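PDB 6CKG: D-glycerate 3-kinase from Cryptococcus neoformans var. grubii serotype A, which probably phosphorylates D-glycerate at its 3-hydroxyl with ATP as phosphate donor. Local coordinates for residues L106-P112 against N289-P293; L128-N132 against V170-I174; F186-N191 against N232-R236. All blocks are in the same frame, centred on the assembly; numbering follows the deposited sequence. Where two conformers were deposited one is given.

Contact 1 opens first along the chain, at the loop 106-112, and closes only at helix 281-298, so that contacts 2 and 3 are both nested within the loop it makes. Between its ends, contact 2 joins the end of helix 118-129 to the exit of the hairpin strand 162-171, just before the chain enters strand 176-180 of the central sheet. Contact 3 follows in series, fastening the loop after that strand to helix 225-236. Contacts 1 and 3 have centres 15 Å apart and touch where Leu-107 CD2 lies 3.7 Å from Asn-234 ND2. Contact 2 sits on the opposite side of the chain's centre from contact 1, their centres 33 Å apart.

Contact 1: residues L106-P112 against N289-P293; sequences LLNGRGP and NRYMP
In this P-loop kinase fold, the irregular loop 106-112, between helices 91-100 and 118-129, curls round an arginine projecting from helix 281-298, so that backbone carbonyls receive its guanidinium. Arg-290, which has by far the most surface covered by the contact, leaves the helix in an m, t, p conformation (chi1 to chi3). Its CA lies 6.2 Å from that of Leu-106, while Pro-112 and Tyr-291 have CA atoms 6.7 Å apart. Arg-290 NH2 donates to Arg-110 O at 3.1 Å; Arg-290 NH1 makes weak, bent hydrogen bonds to Leu-106 O at 2.6 Å and Gly-109 O at 3.0 Å, and a weak one to Arg-110 O at 3.3 Å. These three carbonyls lie near the guanidinium plane, at its edge. Leu-106 (m, t) covers the aliphatic part of the arginine, with CD2 3.8 Å from Arg-290 CG, and touches Thr-227 and Ile-231 of helix 225-236. Gly-111 has phi/psi 148/-77, strained for any residue with a CB, which would also hit the ring of Pro-112. Its bare CA sits 3.6 Å from Tyr-291 OH. Tyr-291, whose ring meets that of Trp-182 edge-to-face, reaches the loop through water 1, 2.6 Å from Tyr-291 OH and donating to Arg-110 O at 2.9 Å.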
loop_
_atom_site.group_PDB
_atom_site.type_symbol
_atom_site.label_atom_id
_atom_site.label_comp_id
_atom_site.label_asym_id
_atom_site.label_seq_id
_atom_site.Cartn_x
_atom_site.Cartn_y
_atom_site.Cartn_z
ATOM N N LEU A 106 -11.393 12.955 6.936
ATOM C CA LEU A 106 -10.445 11.937 6.505
ATOM C C LEU A 106 -9.058 12.149 7.103
ATOM O O LEU A 106 -8.301 11.181 7.234
ATOM C CB LEU A 106 -10.389 11.903 4.970
ATOM C CG LEU A 106 -11.702 11.426 4.350
ATOM C CD1 LEU A 106 -11.635 11.280 2.804
ATOM C CD2 LEU A 106 -12.104 10.107 5.021
ATOM N N LEU A 107 -8.718 13.375 7.502
ATOM C CA LEU A 107 -7.419 13.655 8.098
ATOM C C LEU A 107 -7.463 13.724 9.622
ATOM O O LEU A 107 -6.479 14.145 10.248
ATOM C CB LEU A 107 -6.847 14.949 7.522
ATOM C CG LEU A 107 -6.646 14.923 6.003
ATOM C CD1 LEU A 107 -6.302 16.307 5.464
ATOM C CD2 LEU A 107 -5.554 13.894 5.630
ATOM N N ASN A 108 -8.562 13.311 10.242
ATOM C CA ASN A 108 -8.642 13.403 11.690
ATOM C C ASN A 108 -8.017 12.190 12.370
ATOM O O ASN A 108 -8.147 12.034 13.585
ATOM C CB ASN A 108 -10.097 13.612 12.140
ATOM C CG ASN A 108 -10.962 12.375 11.958
ATOM O OD1 ASN A 108 -10.495 11.323 11.514
ATOM N ND2 ASN A 108 -12.230 12.491 12.326
ATOM N N GLY A 109 -7.348 11.343 11.602
ATOM C CA GLY A 109 -6.611 10.191 12.105
ATOM C C GLY A 109 -5.886 9.552 10.943
ATOM O O GLY A 109 -6.061 9.948 9.789
ATOM N N ARG A 110 -5.082 8.531 11.260
ATOM C CA ARG A 110 -4.274 7.856 10.253
ATOM C C ARG A 110 -5.143 7.217 9.170
ATOM O O ARG A 110 -6.298 6.839 9.397
ATOM C CB ARG A 110 -3.412 6.760 10.892
ATOM C CG ARG A 110 -4.209 5.549 11.354
ATOM C CD ARG A 110 -3.362 4.590 12.208
ATOM N NE ARG A 110 -4.083 3.348 12.467
ATOM C CZ ARG A 110 -4.446 2.911 13.670
ATOM N NH1 ARG A 110 -4.128 3.595 14.764
ATOM N NH2 ARG A 110 -5.111 1.769 13.782
ATOM N N GLY A 111 -4.543 7.041 7.991
ATOM C CA GLY A 111 -5.153 6.261 6.942
ATOM C C GLY A 111 -4.815 6.758 5.553
ATOM O O GLY A 111 -3.991 6.182 4.834
ATOM N N PRO A 112 -5.461 7.841 5.144
ATOM C CA PRO A 112 -5.405 8.270 3.745
ATOM C C PRO A 112 -4.148 9.079 3.455
ATOM O O PRO A 112 -3.342 9.363 4.343
ATOM C CB PRO A 112 -6.669 9.130 3.589
ATOM C CG PRO A 112 -6.966 9.603 4.939
ATOM C CD PRO A 112 -6.521 8.533 5.896
ATOM N N ASN A 289 -15.428 3.067 5.254
ATOM C CA ASN A 289 -15.934 4.221 4.522
ATOM C C ASN A 289 -14.912 5.348 4.445
ATOM O O ASN A 289 -15.035 6.210 3.570
ATOM C CB ASN A 289 -17.231 4.732 5.159
ATOM C CG ASN A 289 -18.419 3.852 4.847
ATOM O OD1 ASN A 289 -18.399 3.082 3.893
ATOM N ND2 ASN A 289 -19.467 3.971 5.645
ATOM N N ARG A 290 -13.920 5.375 5.339
ATOM C CA ARG A 290 -12.840 6.352 5.222
ATOM C C ARG A 290 -11.833 5.979 4.130
ATOM O O ARG A 290 -11.211 6.872 3.549
ATOM C CB ARG A 290 -12.115 6.525 6.565
ATOM C CG ARG A 290 -12.880 7.385 7.614
ATOM C CD ARG A 290 -12.102 7.609 8.950
ATOM N NE ARG A 290 -10.963 8.534 8.827
ATOM C CZ ARG A 290 -9.681 8.160 8.856
ATOM N NH1 ARG A 290 -8.711 9.058 8.724
ATOM N NH2 ARG A 290 -9.363 6.887 9.023
ATOM N N TYR A 291 -11.649 4.683 3.845
ATOM C CA TYR A 291 -10.717 4.246 2.809
ATOM C C TYR A 291 -11.347 4.164 1.425
ATOM O O TYR A 291 -10.665 4.429 0.429
ATOM C CB TYR A 291 -10.130 2.874 3.158
ATOM C CG TYR A 291 -9.209 2.908 4.351
ATOM C CD1 TYR A 291 -9.716 2.894 5.655
ATOM C CD2 TYR A 291 -7.828 2.972 4.180
ATOM C CE1 TYR A 291 -8.869 2.937 6.750
ATOM C CE2 TYR A 291 -6.978 3.016 5.268
ATOM C CZ TYR A 291 -7.502 2.992 6.545
ATOM O OH TYR A 291 -6.651 3.037 7.617
ATOM N N MET A 292 -12.618 3.774 1.342
ATOM C CA MET A 292 -13.268 3.556 0.048
ATOM C C MET A 292 -13.202 4.739 -0.919
ATOM O O MET A 292 -13.072 4.492 -2.129
ATOM C CB MET A 292 -14.731 3.148 0.272
ATOM C CG MET A 292 -14.977 1.657 0.229
ATOM S SD MET A 292 -14.515 0.895 -1.344
ATOM C CE MET A 292 -13.337 -0.292 -0.733
ATOM N N PRO A 293 -13.308 6.008 -0.495
ATOM C CA PRO A 293 -13.171 7.093 -1.485
ATOM C C PRO A 293 -11.831 7.074 -2.194
ATOM O O PRO A 293 -11.758 7.440 -3.374
ATOM C CB PRO A 293 -13.343 8.373 -0.654
ATOM C CG PRO A 293 -13.911 7.951 0.634
ATOM C CD PRO A 293 -13.554 6.531 0.861
HETATM O O HOH W 1 -7.569 4.207 9.703
#

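Contact 2: residues L128-N132 against V170-I174; sequences LKSIN and VQGPI
Four aliphatic side chains form the heart of this contact. Ile-131 (t, t), its CA-to-CB bond directed at 170-174, places CD1 3.7 Å from Val-170 CG1 and CG2 3.8 Å from Ile-174 CG1; Leu-128 (m, t) adds CD2 at 3.8 Å from Val-170 CG1. Ala-80 of strand 79-83 and Ala-147 of strand 146-153 border the cluster. Helix 118-129 gives way to a turn at Ser-130, and Ile-131 N still bonds Leu-128 O at 3.1 Å. Across the contact, strand 162-171 ends at Gln-171, and the chain turns through Gly-172 and a cis peptide bond before Pro-173. The contact thus ties the helix to the exit of a beta hairpin inserted ahead of strand 176-180 in the mainly parallel central sheet of the P-loop kinase fold. Backbones come closest farther out: CA of Asn-132 and Pro-173 are 4.8 Å apart. There the side-chain amide of Asn-132 (chi1 m) spans one residue's backbone: Ile-174 N donates to Asn-132 OD1 at 2.7 Å, and Asn-132 ND2 donates to Ile-174 O at 3.0 Å and also to Cys-45 O.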
loop_
_atom_site.group_PDB
_atom_site.type_symbol
_atom_site.label_atom_id
_atom_site.label_comp_id
_atom_site.label_asym_id
_atom_site.label_seq_id
_atom_site.Cartn_x
_atom_site.Cartn_y
_atom_site.Cartn_z
ATOM N N LEU A 128 17.514 1.553 1.188
ATOM C CA LEU A 128 17.469 0.176 0.699
ATOM C C LEU A 128 18.019 0.078 -0.717
ATOM O O LEU A 128 18.721 -0.885 -1.051
ATOM C CB LEU A 128 16.042 -0.370 0.758
ATOM C CG LEU A 128 15.481 -0.602 2.165
ATOM C CD1 LEU A 128 13.959 -0.854 2.150
ATOM C CD2 LEU A 128 16.209 -1.736 2.869
ATOM N N LYS A 129 17.741 1.078 -1.556
ATOM C CA LYS A 129 18.148 0.998 -2.957
ATOM C C LYS A 129 19.657 1.152 -3.141
ATOM O O LYS A 129 20.182 0.714 -4.164
ATOM C CB LYS A 129 17.382 2.033 -3.782
ATOM C CG LYS A 129 15.914 1.649 -4.001
ATOM C CD LYS A 129 15.117 2.754 -4.678
ATOM C CE LYS A 129 15.401 2.847 -6.164
ATOM N NZ LYS A 129 14.438 2.042 -6.975
ATOM N N SER A 130 20.361 1.745 -2.179
ATOM C CA SER A 130 21.814 1.836 -2.203
ATOM C C SER A 130 22.480 0.767 -1.346
ATOM O O SER A 130 23.705 0.795 -1.173
ATOM C CB SER A 130 22.264 3.222 -1.737
ATOM O OG SER A 130 22.034 3.391 -0.348
ATOM N N ILE A 131 21.709 -0.178 -0.805
ATOM C CA ILE A 131 22.272 -1.088 0.196
ATOM C C ILE A 131 23.262 -2.100 -0.394
ATOM O O ILE A 131 24.052 -2.690 0.356
ATOM C CB ILE A 131 21.120 -1.790 0.946
ATOM C CG1 ILE A 131 21.561 -2.225 2.344
ATOM C CG2 ILE A 131 20.582 -2.981 0.141
ATOM C CD1 ILE A 131 20.386 -2.520 3.257
ATOM N N ASN A 132 23.272 -2.310 -1.713
ATOM C CA ASN A 132 24.241 -3.225 -2.313
ATOM C C ASN A 132 25.529 -2.531 -2.732
ATOM O O ASN A 132 26.457 -3.205 -3.201
ATOM C CB ASN A 132 23.639 -3.937 -3.531
ATOM C CG ASN A 132 22.406 -4.736 -3.191
ATOM O OD1 ASN A 132 22.235 -5.174 -2.056
ATOM N ND2 ASN A 132 21.534 -4.935 -4.176
ATOM N N VAL A 170 17.985 -4.143 8.720
ATOM C CA VAL A 170 18.181 -4.737 7.402
ATOM C C VAL A 170 19.678 -4.842 7.147
ATOM O O VAL A 170 20.420 -3.867 7.327
ATOM C CB VAL A 170 17.478 -3.925 6.301
ATOM C CG1 VAL A 170 17.776 -4.508 4.910
ATOM C CG2 VAL A 170 15.974 -3.883 6.559
ATOM N N GLN A 171 20.125 -6.028 6.756
ATOM C CA GLN A 171 21.526 -6.284 6.446
ATOM C C GLN A 171 21.623 -6.603 4.965
ATOM O O GLN A 171 21.045 -7.594 4.502
ATOM C CB GLN A 171 22.080 -7.438 7.281
ATOM C CG GLN A 171 23.486 -7.875 6.901
ATOM C CD GLN A 171 24.517 -6.798 7.160
ATOM O OE1 GLN A 171 24.843 -6.501 8.314
ATOM N NE2 GLN A 171 25.030 -6.191 6.088
ATOM N N GLY A 172 22.333 -5.761 4.224
ATOM C CA GLY A 172 22.577 -6.036 2.826
ATOM C C GLY A 172 23.602 -7.127 2.668
ATOM O O GLY A 172 24.257 -7.545 3.624
ATOM N N PRO A 173 23.770 -7.609 1.430
ATOM C CA PRO A 173 23.070 -7.165 0.219
ATOM C C PRO A 173 21.637 -7.671 0.158
ATOM O O PRO A 173 21.287 -8.598 0.885
ATOM C CB PRO A 173 23.905 -7.780 -0.915
ATOM C CG PRO A 173 24.455 -9.033 -0.317
ATOM C CD PRO A 173 24.745 -8.682 1.141
ATOM N N ILE A 174 20.817 -7.046 -0.686
ATOM C CA ILE A 174 19.397 -7.353 -0.801
ATOM C C ILE A 174 19.075 -7.552 -2.281
ATOM O O ILE A 174 19.428 -6.710 -3.117
ATOM C CB ILE A 174 18.521 -6.232 -0.201
ATOM C CG1 ILE A 174 18.728 -6.115 1.316
ATOM C CG2 ILE A 174 17.045 -6.448 -0.509
ATOM C CD1 ILE A 174 18.334 -7.357 2.096
#

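Contact 3: residues F186-N191 against N232-R236; sequences FGPLSN and NQNLR
The extended loop 186-191, between strand 176-180 of the P-loop kinase sheet and helix 191-204, crosses residues 232-236 of helix 225-236, with Pro-188 and Asn-232 CA atoms 5.4 Å apart. Asn-232 (chi1 t) offers its amide to Leu-189 as a neighbouring beta strand would: Leu-189 N donates to Asn-232 OD1 at 2.7 Å, and Asn-232 ND2 donates to Leu-189 O at 2.9 Å, both nearly linear. That carbonyl accepts a second hydrogen bond from Arg-236 NH2 (chi1 to chi3 m, t, t), 2.7 Å away, and Arg-236 NH2 also donates to Asn-191 OD1 at 3.0 Å. Water 2 donates to Asn-191 OD1 and accepts from Asn-232 ND2, each at 2.9 Å. Ser-190 N-caps helix 191-204, its OG accepting from Lys-193 N. Beside this network, Leu-235 (t, p) lays CD2 3.5 Å from Pro-188 N, and Pro-188 CB touches Arg-236 CG at 3.5 Å. Phe-186 O accepts a hydrogen bond from Trp-242 NE1. Between the segments the guanidinium meets neutral acceptors, so directional hydrogen bonds to the Leu-189 backbone, rather than a salt bridge, join them.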
loop_
_atom_site.group_PDB
_atom_site.type_symbol
_atom_site.label_atom_id
_atom_site.label_comp_id
_atom_site.label_asym_id
_atom_site.label_seq_id
_atom_site.Cartn_x
_atom_site.Cartn_y
_atom_site.Cartn_z
ATOM N N PHE A 186 -1.446 4.400 -5.946
ATOM C CA PHE A 186 -2.625 5.220 -6.244
ATOM C C PHE A 186 -2.196 6.551 -6.849
ATOM O O PHE A 186 -1.239 7.178 -6.382
ATOM C CB PHE A 186 -3.450 5.467 -4.981
ATOM C CG PHE A 186 -4.326 4.314 -4.595
ATOM C CD1 PHE A 186 -4.131 3.064 -5.152
ATOM C CD2 PHE A 186 -5.355 4.484 -3.684
ATOM C CE1 PHE A 186 -4.940 1.986 -4.795
ATOM C CE2 PHE A 186 -6.173 3.423 -3.318
ATOM C CZ PHE A 186 -5.974 2.173 -3.884
ATOM N N GLY A 187 -2.886 6.960 -7.918
ATOM C CA GLY A 187 -2.544 8.170 -8.637
ATOM C C GLY A 187 -3.507 9.329 -8.389
ATOM O O GLY A 187 -4.730 9.153 -8.322
ATOM N N PRO A 188 -2.965 10.539 -8.246
ATOM C CA PRO A 188 -3.819 11.722 -8.092
ATOM C C PRO A 188 -4.524 12.052 -9.401
ATOM O O PRO A 188 -4.155 11.577 -10.476
ATOM C CB PRO A 188 -2.831 12.820 -7.713
ATOM C CG PRO A 188 -1.567 12.397 -8.458
ATOM C CD PRO A 188 -1.535 10.897 -8.301
ATOM N N LEU A 189 -5.537 12.906 -9.303
ATOM C CA LEU A 189 -6.317 13.338 -10.455
ATOM C C LEU A 189 -6.081 14.815 -10.734
ATOM O O LEU A 189 -5.713 15.584 -9.843
ATOM C CB LEU A 189 -7.821 13.103 -10.229
ATOM C CG LEU A 189 -8.235 11.682 -9.826
ATOM C CD1 LEU A 189 -9.704 11.608 -9.417
ATOM C CD2 LEU A 189 -7.929 10.692 -10.950
ATOM N N SER A 190 -6.298 15.213 -11.986
ATOM C CA SER A 190 -6.465 16.631 -12.245
ATOM C C SER A 190 -7.698 17.112 -11.487
ATOM O O SER A 190 -8.584 16.329 -11.138
ATOM C CB SER A 190 -6.619 16.911 -13.742
ATOM O OG SER A 190 -7.872 16.450 -14.196
ATOM N N ASN A 191 -7.730 18.408 -11.191
ATOM C CA ASN A 191 -8.901 18.964 -10.522
ATOM C C ASN A 191 -10.170 18.654 -11.308
ATOM O O ASN A 191 -11.168 18.202 -10.740
ATOM C CB ASN A 191 -8.729 20.473 -10.328
ATOM C CG ASN A 191 -7.590 20.800 -9.389
ATOM O OD1 ASN A 191 -7.055 19.913 -8.708
ATOM N ND2 ASN A 191 -7.201 22.063 -9.351
ATOM N N ASN A 232 -6.567 14.344 -2.546
ATOM C CA ASN A 232 -5.972 14.328 -3.885
ATOM C C ASN A 232 -4.658 15.100 -3.912
ATOM O O ASN A 232 -3.654 14.626 -4.456
ATOM C CB ASN A 232 -6.966 14.936 -4.890
ATOM C CG ASN A 232 -6.530 14.782 -6.344
ATOM O OD1 ASN A 232 -6.098 13.715 -6.757
ATOM N ND2 ASN A 232 -6.653 15.857 -7.130
ATOM N N GLN A 233 -4.663 16.318 -3.364
ATOM C CA GLN A 233 -3.455 17.133 -3.321
ATOM C C GLN A 233 -2.373 16.475 -2.476
ATOM O O GLN A 233 -1.181 16.548 -2.806
ATOM C CB GLN A 233 -3.786 18.513 -2.758
ATOM C CG GLN A 233 -2.756 19.567 -3.098
ATOM C CD GLN A 233 -2.792 19.930 -4.565
ATOM O OE1 GLN A 233 -3.854 19.898 -5.186
ATOM N NE2 GLN A 233 -1.637 20.258 -5.134
ATOM N N ASN A 234 -2.770 15.861 -1.359
ATOM C CA ASN A 234 -1.831 15.083 -0.559
ATOM C C ASN A 234 -1.205 13.965 -1.382
ATOM O O ASN A 234 -0.000 13.720 -1.285
ATOM C CB ASN A 234 -2.541 14.501 0.663
ATOM C CG ASN A 234 -2.914 15.561 1.681
ATOM O OD1 ASN A 234 -2.603 16.736 1.514
ATOM N ND2 ASN A 234 -3.611 15.150 2.724
ATOM N N LEU A 235 -2.005 13.299 -2.220
ATOM C CA LEU A 235 -1.508 12.147 -2.977
ATOM C C LEU A 235 -0.469 12.547 -4.019
ATOM O O LEU A 235 0.413 11.746 -4.350
ATOM C CB LEU A 235 -2.674 11.419 -3.641
ATOM C CG LEU A 235 -2.349 10.118 -4.364
ATOM C CD1 LEU A 235 -1.712 9.080 -3.400
ATOM C CD2 LEU A 235 -3.614 9.570 -4.999
ATOM N N ARG A 236 -0.555 13.770 -4.547
ATOM C CA ARG A 236 0.463 14.250 -5.475
ATOM C C ARG A 236 1.862 14.211 -4.862
ATOM O O ARG A 236 2.847 14.048 -5.594
ATOM C CB ARG A 236 0.107 15.672 -5.948
ATOM C CG ARG A 236 -1.149 15.701 -6.821
ATOM C CD ARG A 236 -1.721 17.105 -7.057
ATOM N NE ARG A 236 -2.862 17.094 -7.986
ATOM C CZ ARG A 236 -3.766 18.076 -8.084
ATOM N NH1 ARG A 236 -3.688 19.136 -7.294
ATOM N NH2 ARG A 236 -4.763 17.999 -8.965
HETATM O O HOH W 2 -7.407 18.525 -6.209
#